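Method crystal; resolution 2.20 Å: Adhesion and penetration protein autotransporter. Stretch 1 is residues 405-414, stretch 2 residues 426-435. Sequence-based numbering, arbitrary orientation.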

# COMPACT_ATOMS: atom_id res chain seq x y z
N SER A 405 -44.53 19.11 37.18
CA SER A 405 -43.56 18.06 37.49
C SER A 405 -43.94 16.74 36.84
O SER A 405 -45.01 16.18 37.12
CB SER A 405 -43.48 17.85 39.00
OG SER A 405 -42.93 18.98 39.65
N LYS A 406 -43.08 16.23 35.97
CA LYS A 406 -43.33 14.97 35.29
C LYS A 406 -42.39 13.89 35.80
O LYS A 406 -41.17 14.00 35.67
CB LYS A 406 -43.19 15.11 33.77
CG LYS A 406 -42.85 13.80 33.03
CD LYS A 406 -44.08 12.97 32.75
CE LYS A 406 -43.75 11.64 32.06
NZ LYS A 406 -43.10 10.66 32.97
N ILE A 407 -42.96 12.86 36.40
CA ILE A 407 -42.17 11.74 36.89
C ILE A 407 -42.77 10.42 36.42
O ILE A 407 -43.73 10.41 35.65
CB ILE A 407 -42.05 11.74 38.43
CG1 ILE A 407 -43.43 11.71 39.10
CG2 ILE A 407 -41.27 12.95 38.90
CD1 ILE A 407 -43.35 11.67 40.62
N GLY A 408 -42.21 9.31 36.88
CA GLY A 408 -42.62 8.01 36.39
C GLY A 408 -41.90 7.66 35.10
O GLY A 408 -41.47 8.54 34.34
N LYS A 409 -41.75 6.36 34.85
CA LYS A 409 -41.04 5.90 33.67
C LYS A 409 -41.86 6.03 32.39
O LYS A 409 -41.33 5.86 31.29
CB LYS A 409 -40.60 4.44 33.84
CG LYS A 409 -39.56 4.21 34.92
CD LYS A 409 -39.27 2.72 35.05
CE LYS A 409 -38.34 2.44 36.21
NZ LYS A 409 -37.03 3.14 36.04
N GLY A 410 -43.16 6.31 32.52
CA GLY A 410 -44.04 6.38 31.37
C GLY A 410 -43.93 7.65 30.54
O GLY A 410 -43.14 8.54 30.86
N THR A 411 -44.76 7.73 29.50
CA THR A 411 -44.72 8.84 28.54
C THR A 411 -45.87 9.86 28.72
O THR A 411 -47.01 9.49 28.98
CB THR A 411 -44.73 8.32 27.09
OG1 THR A 411 -43.56 7.53 26.87
CG2 THR A 411 -44.77 9.46 26.10
N LEU A 412 -45.54 11.14 28.59
CA LEU A 412 -46.51 12.21 28.61
C LEU A 412 -46.47 12.82 27.22
O LEU A 412 -45.50 13.49 26.87
CB LEU A 412 -46.10 13.29 29.61
CG LEU A 412 -47.14 14.00 30.48
CD1 LEU A 412 -46.89 15.51 30.46
CD2 LEU A 412 -48.55 13.70 30.07
N HIS A 413 -47.49 12.57 26.42
CA HIS A 413 -47.53 13.12 25.07
C HIS A 413 -48.30 14.44 25.09
O HIS A 413 -49.52 14.45 25.08
CB HIS A 413 -48.18 12.09 24.12
CG HIS A 413 -48.29 12.54 22.70
ND1 HIS A 413 -47.57 13.61 22.20
CD2 HIS A 413 -49.01 12.05 21.67
CE1 HIS A 413 -47.87 13.77 20.92
NE2 HIS A 413 -48.74 12.84 20.57
N VAL A 414 -47.57 15.55 25.13
CA VAL A 414 -48.19 16.87 25.22
C VAL A 414 -48.76 17.31 23.87
O VAL A 414 -48.04 17.40 22.88
CB VAL A 414 -47.19 17.93 25.71
CG1 VAL A 414 -47.83 19.32 25.73
CG2 VAL A 414 -46.68 17.55 27.08
N VAL A 426 -38.91 17.86 33.65
CA VAL A 426 -39.00 16.46 33.28
C VAL A 426 -37.98 15.65 34.06
O VAL A 426 -36.79 15.63 33.72
CB VAL A 426 -38.76 16.28 31.77
CG1 VAL A 426 -38.98 14.81 31.36
CG2 VAL A 426 -39.66 17.22 30.97
N GLY A 427 -38.44 14.98 35.11
CA GLY A 427 -37.55 14.25 35.99
C GLY A 427 -37.36 12.80 35.58
O GLY A 427 -36.28 12.23 35.76
N ASP A 428 -38.40 12.19 35.01
CA ASP A 428 -38.35 10.76 34.70
C ASP A 428 -39.21 10.43 33.48
O ASP A 428 -40.19 11.12 33.19
CB ASP A 428 -38.82 9.95 35.92
CG ASP A 428 -38.34 8.51 35.88
OD1 ASP A 428 -37.66 8.13 34.90
OD2 ASP A 428 -38.65 7.75 36.82
N GLY A 429 -38.82 9.39 32.75
CA GLY A 429 -39.62 8.93 31.63
C GLY A 429 -39.49 9.83 30.41
O GLY A 429 -38.44 10.41 30.17
N LYS A 430 -40.57 9.93 29.64
CA LYS A 430 -40.53 10.69 28.39
C LYS A 430 -41.68 11.67 28.26
O LYS A 430 -42.82 11.38 28.61
CB LYS A 430 -40.52 9.76 27.18
CG LYS A 430 -40.21 10.47 25.88
CD LYS A 430 -40.74 9.72 24.67
CE LYS A 430 -39.97 8.44 24.41
NZ LYS A 430 -40.59 7.69 23.29
N VAL A 431 -41.36 12.85 27.76
CA VAL A 431 -42.35 13.85 27.42
C VAL A 431 -42.15 14.09 25.94
O VAL A 431 -41.05 14.44 25.50
CB VAL A 431 -42.10 15.17 28.16
CG1 VAL A 431 -42.87 16.30 27.51
CG2 VAL A 431 -42.44 15.03 29.64
N ILE A 432 -43.22 13.89 25.17
CA ILE A 432 -43.20 14.19 23.74
C ILE A 432 -43.90 15.53 23.54
O ILE A 432 -45.00 15.74 24.03
CB ILE A 432 -43.94 13.10 22.93
CG1 ILE A 432 -43.28 11.74 23.14
CG2 ILE A 432 -43.98 13.47 21.47
CD1 ILE A 432 -44.04 10.58 22.52
N LEU A 433 -43.24 16.44 22.83
CA LEU A 433 -43.81 17.75 22.57
C LEU A 433 -44.49 17.79 21.22
O LEU A 433 -43.83 17.68 20.18
CB LEU A 433 -42.73 18.83 22.61
CG LEU A 433 -41.89 18.90 23.88
CD1 LEU A 433 -40.84 19.99 23.75
CD2 LEU A 433 -42.81 19.15 25.08
N GLU A 434 -45.81 17.95 21.23
CA GLU A 434 -46.56 18.16 20.00
C GLU A 434 -47.75 19.11 20.19
O GLU A 434 -48.87 18.78 19.81
CB GLU A 434 -47.04 16.82 19.42
CG GLU A 434 -47.16 16.84 17.89
CD GLU A 434 -47.74 15.56 17.30
OE1 GLU A 434 -47.86 14.55 18.02
OE2 GLU A 434 -48.07 15.58 16.09
N GLN A 435 -47.51 20.28 20.79
CA GLN A 435 -48.57 21.28 20.91
C GLN A 435 -49.11 21.58 19.54
O GLN A 435 -48.34 21.66 18.58
CB GLN A 435 -48.05 22.59 21.49
CG GLN A 435 -47.99 22.65 22.99
CD GLN A 435 -49.33 22.86 23.64
OE1 GLN A 435 -49.92 23.94 23.59
NE2 GLN A 435 -49.79 21.83 24.31
O HOH W 1 -40.11 8.71 38.67
O HOH W 2 -37.87 5.44 37.76
O HOH W 3 -36.21 5.72 34.92
O HOH W 4 -42.89 6.09 24.33

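Two parallel segments can stay paired through a corner by changing register there, and these two stretches of the autotransporter offer a compact example. Thr-411 to Val-414 runs beside Lys-430 to Leu-433, the two axes inclined by 14° and approaching to 4.6 Å. The pairing follows the familiar parallel pattern, in which every second residue of each strand uses its N and O to bond the two residues flanking its partner: Leu-412 bonds Lys-430 and Ile-432, either side of Val-431. Lys-430 N donates to Gly-410 O at 3.2 Å, and Leu-412 N returns a bond to Lys-430 O at 2.7 Å. The alternation continues as Ile-432 N reaches Leu-412 O at 2.9 Å and Val-414 N reaches Ile-432 O at 2.8 Å, and it closes with Glu-434 N on Val-414 O, also at 2.8 Å. Between these bonds, CA-H groups approach the same carbonyls: Thr-411 CA lies 3.2 Å from Lys-430 O, and Val-431 CA lies 3.2 Å from Leu-412 O.

A second, shorter ladder pairs Lys-406 with Val-426. Here Lys-406 O accepts a bond from Gly-427 N at 3.0 Å and a weak one from Asp-428 N at 3.4 Å. The register shifts by one residue between the ladders, the intervening loop being longer by one residue in the first stretch than in the second. Glycines line this turn. Gly-408 has backbone angles at which a CB would be jammed against the preceding carbonyl oxygen, while at Gly-429 an ideal CB would lie only 2.3 Å from Gly-408 O and 2.4 Å from Gly-410 O.

The corner is fastened from within by the side chain of Lys-406. Its buried ammonium group, NZ, donates to Asp-428 O across the contact at 3.0 Å, and within its own stretch to Ile-407 O at 2.8 Å and Gly-410 O at 3.0 Å. One cationic group thus gathers carbonyls that the bent backbone leaves converging. The aliphatic part of the same side chain packs on the neighboring rung, with Lys-406 CG 3.6 Å from Val-431 CG2.

Asp-428, whose CA-to-CB bond points toward the first stretch, works through water instead. One water accepts from Gly-408 N and donates to Asp-428 OD2; two others accept from Lys-409 NZ, donating to Asp-428 OD2 and OD1 respectively. The opposite charges are therefore linked by solvent rather than by direct contact.

Along the longer ladder, side chains alternate between the two faces. Leu-412, Val-414, Val-431 and Leu-433 share a buried one, where Leu-412 CB lies 4.1 Å from Val-431 CG2 and Val-414 CG2 lies 4.0 Å from Val-431 CG1. The other face carries Thr-411, His-413, Lys-430 and Ile-432, all partly exposed. There Thr-411 CG2 meets Ile-432 CD1 at 3.8 Å, and a water joins Thr-411 OG1 to Lys-430 NZ. Glu-434 OE1 approaches the edge of the His-413 ring, 3.0 Å from His-413 CE1.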